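Local coordinates for protein aminotransferase, class III (Deinococcus radiodurans, PDB 3I4J) that probably catalyses transamination with pyridoxal phosphate as cofactor, in the manner of class-III aminotransferases, at residues C[212-215]-C[216-219]; C[180-183]-C[184-188]; C[332-335]-C[336-339]; C[407-410]-C[411-415]; C[78-81]-C[82-85]. The protein carries 1 engineered substitution. All blocks are in the same frame, centred on the assembly; numbering follows the deposited sequence.

Interaction 1: residues C[212-215]-C[216-219]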
loop_
_atom_site.group_PDB
_atom_site.type_symbol
_atom_site.label_atom_id
_atom_site.label_comp_id
_atom_site.label_asym_id
_atom_site.label_seq_id
_atom_site.Cartn_x
_atom_site.Cartn_y
_atom_site.Cartn_z
ATOM N N GLY C 212 1.923 17.087 30.621
ATOM C CA GLY C 212 1.607 16.105 31.645
ATOM C C GLY C 212 0.662 14.992 31.227
ATOM O O GLY C 212 0.573 13.961 31.899
ATOM N N TYR C 213 -0.032 15.180 30.105
ATOM C CA TYR C 213 -0.998 14.191 29.626
ATOM C C TYR C 213 -0.405 12.823 29.283
ATOM O O TYR C 213 -0.791 11.807 29.863
ATOM C CB TYR C 213 -1.729 14.744 28.398
ATOM C CG TYR C 213 -2.854 13.875 27.879
ATOM C CD1 TYR C 213 -4.170 14.087 28.287
ATOM C CD2 TYR C 213 -2.610 12.887 26.923
ATOM C CE1 TYR C 213 -5.224 13.346 27.744
ATOM C CE2 TYR C 213 -3.650 12.140 26.378
ATOM C CZ TYR C 213 -4.952 12.380 26.786
ATOM O OH TYR C 213 -5.985 11.695 26.200
ATOM N N TYR C 214 0.533 12.783 28.341
ATOM C CA TYR C 214 1.098 11.497 27.961
ATOM C C TYR C 214 1.985 10.849 29.011
ATOM O O TYR C 214 2.154 9.627 29.009
ATOM C CB TYR C 214 1.811 11.613 26.617
ATOM C CG TYR C 214 0.816 11.833 25.502
ATOM C CD1 TYR C 214 -0.147 10.869 25.203
ATOM C CD2 TYR C 214 0.781 13.039 24.805
ATOM C CE1 TYR C 214 -1.137 11.112 24.232
ATOM C CE2 TYR C 214 -0.195 13.292 23.843
ATOM C CZ TYR C 214 -1.149 12.331 23.564
ATOM O OH TYR C 214 -2.129 12.610 22.632
ATOM N N GLU C 215 2.552 11.655 29.905
ATOM C CA GLU C 215 3.369 11.099 30.976
ATOM C C GLU C 215 2.432 10.242 31.829
ATOM O O GLU C 215 2.772 9.118 32.211
ATOM C CB GLU C 215 3.985 12.212 31.835
ATOM C CG GLU C 215 5.077 13.026 31.138
ATOM C CD GLU C 215 4.547 14.198 30.328
ATOM O OE1 GLU C 215 3.329 14.265 30.059
ATOM O OE2 GLU C 215 5.364 15.057 29.948
ATOM N N ARG C 216 1.245 10.778 32.113
ATOM C CA ARG C 216 0.253 10.063 32.910
ATOM C C ARG C 216 -0.319 8.877 32.132
ATOM O O ARG C 216 -0.531 7.807 32.701
ATOM C CB ARG C 216 -0.866 11.017 33.354
ATOM C CG ARG C 216 -1.979 10.362 34.190
ATOM C CD ARG C 216 -1.436 9.647 35.428
ATOM N NE ARG C 216 -0.633 10.537 36.259
ATOM C CZ ARG C 216 -1.132 11.474 37.064
ATOM N NH1 ARG C 216 -2.446 11.645 37.166
ATOM N NH2 ARG C 216 -0.312 12.258 37.753
ATOM N N VAL C 217 -0.561 9.054 30.834
ATOM C CA VAL C 217 -1.068 7.953 30.014
ATOM C C VAL C 217 -0.073 6.785 30.036
ATOM O O VAL C 217 -0.461 5.632 30.207
ATOM C CB VAL C 217 -1.283 8.392 28.539
ATOM C CG1 VAL C 217 -1.481 7.162 27.644
ATOM C CG2 VAL C 217 -2.497 9.299 28.442
ATOM N N ARG C 218 1.208 7.094 29.858
ATOM C CA ARG C 218 2.256 6.073 29.861
ATOM C C ARG C 218 2.213 5.271 31.165
ATOM O O ARG C 218 2.258 4.038 31.154
ATOM C CB ARG C 218 3.629 6.734 29.702
ATOM C CG ARG C 218 4.835 5.804 29.867
ATOM C CD ARG C 218 4.984 4.831 28.706
ATOM N NE ARG C 218 4.176 3.628 28.863
ATOM C CZ ARG C 218 4.097 2.659 27.955
ATOM N NH1 ARG C 218 4.776 2.759 26.818
ATOM N NH2 ARG C 218 3.350 1.589 28.185
ATOM N N ASP C 219 2.118 5.984 32.281
ATOM C CA ASP C 219 2.072 5.354 33.597
ATOM C C ASP C 219 0.816 4.516 33.798
ATOM O O ASP C 219 0.885 3.398 34.302
ATOM C CB ASP C 219 2.180 6.416 34.697
ATOM C CG ASP C 219 3.555 7.055 34.758
ATOM O OD1 ASP C 219 4.514 6.473 34.210
ATOM O OD2 ASP C 219 3.683 8.139 35.369
HETATM O O HOH W 1 5.842 8.460 32.392
#

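Interaction 2: residues C[180-183]-C[184-188]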
loop_
_atom_site.group_PDB
_atom_site.type_symbol
_atom_site.label_atom_id
_atom_site.label_comp_id
_atom_site.label_asym_id
_atom_site.label_seq_id
_atom_site.Cartn_x
_atom_site.Cartn_y
_atom_site.Cartn_z
ATOM N N ARG C 180 -7.837 6.013 33.180
ATOM C CA ARG C 180 -7.980 5.078 34.285
ATOM C C ARG C 180 -9.468 4.803 34.494
ATOM O O ARG C 180 -9.872 3.660 34.686
ATOM C CB ARG C 180 -7.384 5.640 35.582
ATOM C CG ARG C 180 -7.372 4.610 36.715
ATOM C CD ARG C 180 -7.091 5.256 38.067
ATOM N NE ARG C 180 -5.862 6.043 38.054
ATOM C CZ ARG C 180 -4.642 5.549 38.248
ATOM N NH1 ARG C 180 -4.466 4.255 38.479
ATOM N NH2 ARG C 180 -3.594 6.358 38.204
ATOM N N ALA C 181 -10.276 5.859 34.434
ATOM C CA ALA C 181 -11.720 5.737 34.619
ATOM C C ALA C 181 -12.338 4.791 33.590
ATOM O O ALA C 181 -13.189 3.965 33.927
ATOM C CB ALA C 181 -12.379 7.118 34.527
ATOM N N LEU C 182 -11.914 4.917 32.337
ATOM C CA LEU C 182 -12.438 4.056 31.279
ATOM C C LEU C 182 -11.998 2.613 31.510
ATOM O O LEU C 182 -12.778 1.674 31.347
ATOM C CB LEU C 182 -11.945 4.535 29.907
ATOM C CG LEU C 182 -12.365 3.661 28.719
ATOM C CD1 LEU C 182 -13.870 3.480 28.727
ATOM C CD2 LEU C 182 -11.911 4.306 27.411
ATOM N N LEU C 183 -10.741 2.438 31.891
ATOM C CA LEU C 183 -10.214 1.108 32.145
ATOM C C LEU C 183 -11.001 0.432 33.261
ATOM O O LEU C 183 -11.331 -0.750 33.172
ATOM C CB LEU C 183 -8.733 1.190 32.514
ATOM C CG LEU C 183 -7.782 1.344 31.323
ATOM C CD1 LEU C 183 -6.396 1.738 31.806
ATOM C CD2 LEU C 183 -7.730 0.030 30.549
ATOM N N GLU C 184 -11.320 1.198 34.299
ATOM C CA GLU C 184 -12.064 0.662 35.432
ATOM C C GLU C 184 -13.443 0.155 35.036
ATOM O O GLU C 184 -13.874 -0.899 35.502
ATOM C CB GLU C 184 -12.200 1.724 36.527
ATOM C CG GLU C 184 -10.867 2.249 37.032
ATOM C CD GLU C 184 -11.015 3.369 38.045
ATOM O OE1 GLU C 184 -11.826 4.292 37.803
ATOM O OE2 GLU C 184 -10.310 3.331 39.078
ATOM N N ARG C 185 -14.134 0.891 34.169
ATOM C CA ARG C 185 -15.466 0.467 33.761
ATOM C C ARG C 185 -15.445 -0.623 32.690
ATOM O O ARG C 185 -16.395 -1.398 32.575
ATOM C CB ARG C 185 -16.293 1.668 33.288
ATOM C CG ARG C 185 -15.998 2.159 31.890
ATOM C CD ARG C 185 -16.740 3.464 31.630
ATOM N NE ARG C 185 -18.130 3.406 32.078
ATOM C CZ ARG C 185 -19.066 2.630 31.537
ATOM N NH1 ARG C 185 -18.769 1.835 30.516
ATOM N NH2 ARG C 185 -20.299 2.647 32.021
ATOM N N GLU C 186 -14.366 -0.687 31.915
ATOM C CA GLU C 186 -14.248 -1.706 30.874
ATOM C C GLU C 186 -13.727 -3.010 31.467
ATOM O O GLU C 186 -14.067 -4.102 31.009
ATOM C CB GLU C 186 -13.275 -1.249 29.778
ATOM C CG GLU C 186 -13.801 -0.154 28.862
ATOM C CD GLU C 186 -15.022 -0.598 28.091
ATOM O OE1 GLU C 186 -15.042 -1.762 27.640
ATOM O OE2 GLU C 186 -15.957 0.215 27.926
ATOM N N GLY C 187 -12.912 -2.879 32.509
ATOM C CA GLY C 187 -12.302 -4.042 33.121
ATOM C C GLY C 187 -10.925 -4.106 32.486
ATOM O O GLY C 187 -10.794 -4.540 31.339
ATOM N N PRO C 188 -9.876 -3.666 33.196
ATOM C CA PRO C 188 -8.520 -3.691 32.643
ATOM C C PRO C 188 -8.055 -5.033 32.082
ATOM O O PRO C 188 -7.228 -5.071 31.168
ATOM C CB PRO C 188 -7.655 -3.214 33.816
ATOM C CG PRO C 188 -8.454 -3.625 35.021
ATOM C CD PRO C 188 -9.859 -3.264 34.614
#

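Interaction 3: residues C[332-335]-C[336-339]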
loop_
_atom_site.group_PDB
_atom_site.type_symbol
_atom_site.label_atom_id
_atom_site.label_comp_id
_atom_site.label_asym_id
_atom_site.label_seq_id
_atom_site.Cartn_x
_atom_site.Cartn_y
_atom_site.Cartn_z
ATOM N N GLY C 332 1.860 33.843 12.938
ATOM C CA GLY C 332 1.191 34.485 11.823
ATOM C C GLY C 332 -0.303 34.224 11.811
ATOM O O GLY C 332 -1.097 35.123 11.520
ATOM N N LEU C 333 -0.694 32.993 12.123
ATOM C CA LEU C 333 -2.110 32.638 12.157
ATOM C C LEU C 333 -2.801 33.376 13.302
ATOM O O LEU C 333 -3.951 33.804 13.177
ATOM C CB LEU C 333 -2.275 31.128 12.337
ATOM C CG LEU C 333 -1.711 30.226 11.230
ATOM C CD1 LEU C 333 -1.831 28.765 11.661
ATOM C CD2 LEU C 333 -2.462 30.471 9.924
ATOM N N GLN C 334 -2.099 33.520 14.423
ATOM C CA GLN C 334 -2.663 34.216 15.572
ATOM C C GLN C 334 -2.832 35.696 15.228
ATOM O O GLN C 334 -3.796 36.335 15.648
ATOM C CB GLN C 334 -1.758 34.028 16.801
ATOM C CG GLN C 334 -1.620 32.557 17.223
ATOM C CD GLN C 334 -0.610 32.330 18.341
ATOM O OE1 GLN C 334 0.463 32.930 18.357
ATOM N NE2 GLN C 334 -0.945 31.440 19.272
ATOM N N ALA C 335 -1.903 36.231 14.442
ATOM C CA ALA C 335 -1.967 37.631 14.038
ATOM C C ALA C 335 -3.156 37.870 13.106
ATOM O O ALA C 335 -3.760 38.945 13.120
ATOM C CB ALA C 335 -0.670 38.033 13.351
ATOM N N LEU C 336 -3.495 36.866 12.303
ATOM C CA LEU C 336 -4.614 36.982 11.371
ATOM C C LEU C 336 -5.983 36.997 12.053
ATOM O O LEU C 336 -6.951 37.494 11.482
ATOM C CB LEU C 336 -4.574 35.847 10.342
ATOM C CG LEU C 336 -3.539 35.958 9.218
ATOM C CD1 LEU C 336 -3.512 34.669 8.410
ATOM C CD2 LEU C 336 -3.880 37.145 8.327
ATOM N N GLN C 337 -6.068 36.458 13.267
ATOM C CA GLN C 337 -7.347 36.419 13.980
ATOM C C GLN C 337 -7.948 37.800 14.226
ATOM O O GLN C 337 -9.169 37.951 14.263
ATOM C CB GLN C 337 -7.203 35.709 15.329
ATOM C CG GLN C 337 -6.803 34.252 15.255
ATOM C CD GLN C 337 -6.927 33.568 16.605
ATOM O OE1 GLN C 337 -8.010 33.137 17.003
ATOM N NE2 GLN C 337 -5.818 33.488 17.325
ATOM N N ALA C 338 -7.092 38.799 14.412
ATOM C CA ALA C 338 -7.550 40.162 14.657
ATOM C C ALA C 338 -8.372 40.656 13.476
ATOM O O ALA C 338 -9.408 41.300 13.642
ATOM C CB ALA C 338 -6.354 41.078 14.878
ATOM N N ARG C 339 -7.890 40.343 12.280
ATOM C CA ARG C 339 -8.543 40.739 11.044
ATOM C C ARG C 339 -9.699 39.796 10.723
ATOM O O ARG C 339 -10.723 40.209 10.168
ATOM C CB ARG C 339 -7.496 40.727 9.925
ATOM C CG ARG C 339 -7.977 41.042 8.523
ATOM C CD ARG C 339 -6.748 41.314 7.658
ATOM N NE ARG C 339 -6.957 41.114 6.228
ATOM C CZ ARG C 339 -7.872 41.742 5.498
ATOM N NH1 ARG C 339 -8.692 42.624 6.058
ATOM N NH2 ARG C 339 -7.949 41.497 4.197
#

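Interaction 4: residues C[407-410]-C[411-415]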
loop_
_atom_site.group_PDB
_atom_site.type_symbol
_atom_site.label_atom_id
_atom_site.label_comp_id
_atom_site.label_asym_id
_atom_site.label_seq_id
_atom_site.Cartn_x
_atom_site.Cartn_y
_atom_site.Cartn_z
ATOM N N LEU C 407 8.932 20.696 5.947
ATOM C CA LEU C 407 9.812 21.080 7.045
ATOM C C LEU C 407 10.987 21.929 6.569
ATOM O O LEU C 407 11.654 22.590 7.368
ATOM C CB LEU C 407 10.323 19.821 7.752
ATOM C CG LEU C 407 9.401 19.188 8.801
ATOM C CD1 LEU C 407 7.963 19.219 8.334
ATOM C CD2 LEU C 407 9.860 17.767 9.110
ATOM N N SER C 408 11.225 21.902 5.263
ATOM C CA SER C 408 12.306 22.656 4.634
ATOM C C SER C 408 11.883 24.055 4.172
ATOM O O SER C 408 12.673 24.780 3.566
ATOM C CB SER C 408 12.831 21.858 3.439
ATOM O OG SER C 408 11.742 21.387 2.660
ATOM N N ILE C 409 10.642 24.437 4.452
ATOM C CA ILE C 409 10.141 25.749 4.042
ATOM C C ILE C 409 10.984 26.859 4.673
ATOM O O ILE C 409 11.432 26.728 5.810
ATOM C CB ILE C 409 8.661 25.921 4.447
ATOM C CG1 ILE C 409 8.101 27.217 3.866
ATOM C CG2 ILE C 409 8.527 25.901 5.970
ATOM C CD1 ILE C 409 6.593 27.325 3.990
ATOM N N THR C 410 11.210 27.941 3.931
ATOM C CA THR C 410 12.009 29.058 4.443
ATOM C C THR C 410 11.134 30.075 5.169
ATOM O O THR C 410 9.910 30.051 5.048
ATOM C CB THR C 410 12.755 29.797 3.305
ATOM O OG1 THR C 410 11.803 30.443 2.451
ATOM C CG2 THR C 410 13.579 28.819 2.479
ATOM N N ALA C 411 11.766 30.969 5.928
ATOM C CA ALA C 411 11.027 31.997 6.653
ATOM C C ALA C 411 10.239 32.865 5.676
ATOM O O ALA C 411 9.080 33.199 5.922
ATOM C CB ALA C 411 11.989 32.861 7.465
ATOM N N ALA C 412 10.867 33.224 4.561
ATOM C CA ALA C 412 10.206 34.052 3.563
ATOM C C ALA C 412 8.999 33.323 2.983
ATOM O O ALA C 412 7.952 33.928 2.743
ATOM C CB ALA C 412 11.185 34.421 2.451
ATOM N N GLU C 413 9.148 32.018 2.759
ATOM C CA GLU C 413 8.055 31.223 2.209
ATOM C C GLU C 413 6.910 31.079 3.219
ATOM O O GLU C 413 5.748 30.970 2.831
ATOM C CB GLU C 413 8.585 29.855 1.753
ATOM C CG GLU C 413 9.681 29.990 0.686
ATOM C CD GLU C 413 10.300 28.672 0.261
ATOM O OE1 GLU C 413 10.400 27.749 1.101
ATOM O OE2 GLU C 413 10.712 28.568 -0.917
ATOM N N VAL C 414 7.229 31.089 4.513
ATOM C CA VAL C 414 6.180 31.006 5.526
ATOM C C VAL C 414 5.350 32.294 5.439
ATOM O O VAL C 414 4.123 32.266 5.531
ATOM C CB VAL C 414 6.761 30.856 6.961
ATOM C CG1 VAL C 414 5.667 31.105 8.000
ATOM C CG2 VAL C 414 7.319 29.458 7.155
ATOM N N ASP C 415 6.018 33.429 5.244
ATOM C CA ASP C 415 5.293 34.690 5.132
ATOM C C ASP C 415 4.440 34.699 3.866
ATOM O O ASP C 415 3.335 35.238 3.861
ATOM C CB ASP C 415 6.258 35.882 5.127
ATOM C CG ASP C 415 6.869 36.140 6.490
ATOM O OD1 ASP C 415 6.152 35.982 7.502
ATOM O OD2 ASP C 415 8.058 36.509 6.553
HETATM O O HOH W 2 12.112 25.697 0.906
#

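Interaction 5: residues C[78-81]-C[82-85]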
loop_
_atom_site.group_PDB
_atom_site.type_symbol
_atom_site.label_atom_id
_atom_site.label_comp_id
_atom_site.label_asym_id
_atom_site.label_seq_id
_atom_site.Cartn_x
_atom_site.Cartn_y
_atom_site.Cartn_z
ATOM N N ALA C 78 16.558 0.216 9.241
ATOM C CA ALA C 78 15.893 -0.095 10.504
ATOM C C ALA C 78 16.683 0.468 11.681
ATOM O O ALA C 78 16.115 1.097 12.573
ATOM C CB ALA C 78 15.724 -1.606 10.661
ATOM N N GLY C 79 17.992 0.242 11.677
ATOM C CA GLY C 79 18.832 0.748 12.752
ATOM C C GLY C 79 18.902 2.265 12.766
ATOM O O GLY C 79 18.786 2.894 13.825
ATOM N N ARG C 80 19.082 2.857 11.590
ATOM C CA ARG C 80 19.164 4.304 11.464
ATOM C C ARG C 80 17.881 4.973 11.937
ATOM O O ARG C 80 17.917 5.962 12.666
ATOM C CB ARG C 80 19.441 4.693 10.010
ATOM C CG ARG C 80 20.901 4.533 9.592
ATOM C CD ARG C 80 21.762 5.630 10.211
ATOM N NE ARG C 80 21.290 6.959 9.826
ATOM C CZ ARG C 80 21.400 7.471 8.605
ATOM N NH1 ARG C 80 21.978 6.773 7.637
ATOM N NH2 ARG C 80 20.908 8.675 8.340
ATOM N N LEU C 81 16.747 4.424 11.520
ATOM C CA LEU C 81 15.455 4.979 11.896
ATOM C C LEU C 81 15.211 4.863 13.399
ATOM O O LEU C 81 14.807 5.835 14.045
ATOM C CB LEU C 81 14.339 4.265 11.126
ATOM C CG LEU C 81 12.900 4.658 11.471
ATOM C CD1 LEU C 81 12.665 6.120 11.139
ATOM C CD2 LEU C 81 11.939 3.772 10.687
ATOM N N ALA C 82 15.455 3.676 13.947
ATOM C CA ALA C 82 15.266 3.431 15.372
ATOM C C ALA C 82 16.039 4.446 16.208
ATOM O O ALA C 82 15.508 4.992 17.175
ATOM C CB ALA C 82 15.717 2.017 15.725
ATOM N N ARG C 83 17.288 4.701 15.828
ATOM C CA ARG C 83 18.123 5.651 16.558
ATOM C C ARG C 83 17.634 7.093 16.425
ATOM O O ARG C 83 17.626 7.845 17.401
ATOM C CB ARG C 83 19.583 5.540 16.094
ATOM C CG ARG C 83 20.262 4.242 16.524
ATOM C CD ARG C 83 21.763 4.251 16.236
ATOM N NE ARG C 83 22.089 4.103 14.817
ATOM C CZ ARG C 83 22.019 2.958 14.142
ATOM N NH1 ARG C 83 21.630 1.841 14.748
ATOM N NH2 ARG C 83 22.357 2.924 12.857
ATOM N N PHE C 84 17.219 7.478 15.221
ATOM C CA PHE C 84 16.735 8.834 14.996
ATOM C C PHE C 84 15.560 9.192 15.900
ATOM O O PHE C 84 15.555 10.253 16.531
ATOM C CB PHE C 84 16.302 9.027 13.536
ATOM C CG PHE C 84 15.615 10.344 13.283
ATOM C CD1 PHE C 84 16.306 11.546 13.428
ATOM C CD2 PHE C 84 14.261 10.385 12.952
ATOM C CE1 PHE C 84 15.658 12.765 13.251
ATOM C CE2 PHE C 84 13.604 11.599 12.773
ATOM C CZ PHE C 84 14.300 12.794 12.923
ATOM N N VAL C 85 14.572 8.306 15.974
ATOM C CA VAL C 85 13.386 8.582 16.781
ATOM C C VAL C 85 13.550 8.352 18.275
ATOM O O VAL C 85 12.590 8.489 19.030
ATOM C CB VAL C 85 12.164 7.779 16.282
ATOM C CG1 VAL C 85 11.922 8.087 14.812
ATOM C CG2 VAL C 85 12.386 6.287 16.479
#

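Interaction 1: residues C[212-215]-C[216-219]
The carbonyl oxygen E215 O accepts two hydrogen bonds, one from D219 N at 3.2 Å and one from a water at 3.1 Å. The same water donates to D219 OD1 over 3.0 Å, tying backbone and side chain together one turn apart. The carboxylate is brought there by a first torsion that lays D219 CG beside its own backbone N (chi1 -69°), folded back toward the preceding turn. The shortest bond of this helix start runs from R218 N to Y214 O (2.8 Å), the donor tilted 33° from the carbonyl plane. V217 N, in contrast, meets Y213 O in the carbonyl plane. G212, at the N-cap with positive phi, supplies the first acceptor, for R216 N.

On the inner face the branch V217 CG2 does the touching. It lies 3.7 Å from Y213 CE2 and more loosely, at 4.3 Å, from Y214 CD1, while Y213 CD2 lies over the middle of the Y214 ring, 3.5 Å above its plane. Both tyrosine hydroxyls bond to R127 NH1, and that of Y214 also to P198 O. R216 forms a salt bridge with E177 and R218 one with D255. The chemistry is thus divided by face: apolar carbons and shared phenol bonds fix the buried side of the helix start, whereas charge pairs and a bridging water serve the sides nearer solvent.

Interaction 2: residues C[180-183]-C[184-188]
L183 O marks the compact end of this contact, for the chain folds closely over it as the helix finishes. L183 O accepts a hydrogen bond of 2.7 Å from G187 N and a weak one from E186 N, and P188 CD packs against it at 3.3 Å. G187 has positive phi, where a side chain would run into the carbonyl oxygen of E186. One turn back the packing is also close: E184 CG rests 2.9 Å from R180 O, the same oxygen that accepts from E184 N. L182 and E186 lie side by side and point the same way, with L182 CD1 3.6 Å from E186 CG; a bend at the second torsion of E186 (chi2 -62°) keeps its chain beside the leucine.

The solvent side is looser. R180 and E184 meet through carbon and carboxylate alone, E184 OE2 lying 3.9 Å from R180 CD. R180 NE remains 5.3 Å from E184 OE2, so any attraction between these opposite charges acts at a distance; the guanidinium is instead engaged in salt bridges with E177 and E223. R185, exposed, lays CG 3.3 Å from L182 O and carries its charge outward.

The buried leucines turn the other way, into the protein. L182 and L183 both pack on I125 of strand 123-127, and L183 also touches I220 and A224 of helix 213-224. E186 pairs with K123 at the start of that strand, and T190 OG1, just before strand 191-196, bonds to the carbonyls of E186 and G187.

Interaction 3: residues C[332-335]-C[336-339]
The flat carbonyl group of Q334 is approached over its face: Q337 N hydrogen-bonds to Q334 O at 3.3 Å from a position 70° out of the carbonyl plane, away from the lone pairs. With a C=O to donor angle of only 108°, this bond joins residues three apart in a tightened turn. The end of the Q337 side chain lies back along Q334. Its path starts with CG beside the backbone N (chi1 -63°), which sets Q337 CG 3.6 Å from L333 O and 3.7 Å from Q334 O. With an alanine here, the backbone of Q334 would probably lose the chain that covers it, and a gap would be likely to open toward V346, which Q337 also touches.

L336 N bonds to G332 O at 3.1 Å, closer to the carbonyl plane than Q337 N is to that of Q334, and makes a weak second bond to L333 O at 3.2 Å. Q337 N likewise has a weak second bond, to L333 O. L336 CG packs beside the G332 carbonyl, 3.5 Å from G332 O, before the leucine continues to M343 and A422. L333, buried, leans on V346, L418 and L421, while R339 forms a salt bridge with E426.

Bonds shared between partners three and four residues back are typical of a helix that is losing regularity, here where helix 318-339 approaches strand 343-349 and packs against helix 411-428 in the alpha/beta C-terminal region of the aminotransferase fold.

Interaction 4: residues C[407-410]-C[411-415]
S408 O reaches E413 through a water, which donates to it at 2.9 Å and to E413 OE1 at 2.7 Å. Next in sequence, the I409 and E413 chains run antiparallel alongside each other, bringing I409 CG1 3.4 Å from E413 CB. With CG1 anti to the backbone N (chi1 -173°), the isoleucine extends far enough for CD1 to meet V414 CG2 at 3.9 Å, the valine side chain lying roughly perpendicular to it. T410 then uses its backbone at both ends. T410 N gives E413 OE1 a nearly straight bond of 2.9 Å, landing on the anti side and 33° out of the carboxylate plane; T410 O accepts from V414 N, also at 2.9 Å. E413 N donates to T410 OG1, although the exact place of that oxygen is doubtful. Replacing E413 by a leucine would probably leave T410 N without its acceptor and the water bridge to S408 broken. The reciprocal pairing of T410 and E413 is a capping box, with T410 as N-cap of helix 411-428; beside it the I409-V414 contact, between N' and N4, is a hydrophobic staple joining the incoming loop to the helix's first turn.

Interaction 5: residues C[78-81]-C[82-85]
Four consecutive backbone hydrogen bonds of regular alpha-helical spacing join the two halves, from A82 N to A78 O (3.0 Å) through to V85 N to L81 O (3.1 Å), the last nearly straight, with an N-H...O angle of 169°. R83 doubles back over the G79 carbonyl. G79 O lies over the centre of the R83 guanidinium, 3.1 Å above its plane, so the oxygen meets the flat group over its face; R83 NH1, though 3.2 Å from G79 O, is at a poor angle for a hydrogen bond. A bend at the third torsion (chi3 -74°) turns the group back over the turn. The absence of a side chain at G79 makes room: a CB there would come within about 3.0 Å of R83 NH1.

R83 NH2 also touches R80 CD at 3.8 Å, the two guanidinium planes being 35° apart. Any repulsion between these like charges is probably eased by R80 NH2, which forms salt bridges with E314 and D311. On another side, L81 CD1 approaches V85 CG1 at 4.2 Å, a loose apolar pair. M237 meets L81 and V85, while A78 and A82 pack on V4 and N3 of the second subunit.

Helix 72-84 thus lies against helix 300-315 through R80 and F84, both of which touch L310, and against F92 of strand 91-95 through A78 and L81.

All five are local contacts along or at the ends of helices. Interaction 5 is buried and the one that touches the second subunit; interaction 3 lies at the surface, and the others are partly buried. Interactions 1 and 2 belong to neighbouring helices beside the large mixed sheet, their centres about 16 Å apart, and both use E177 as a salt-bridge partner. Interactions 3 and 4 concern the paired helices 318-339 and 411-428, about 18 Å apart between centres. Both helix starts, in interactions 1 and 4, have a bridging water, but G212 caps without a side chain whereas T410 forms a capping box; interactions 2 and 3 show partly weak bonding, and interaction 5 keeps regular helical bonds.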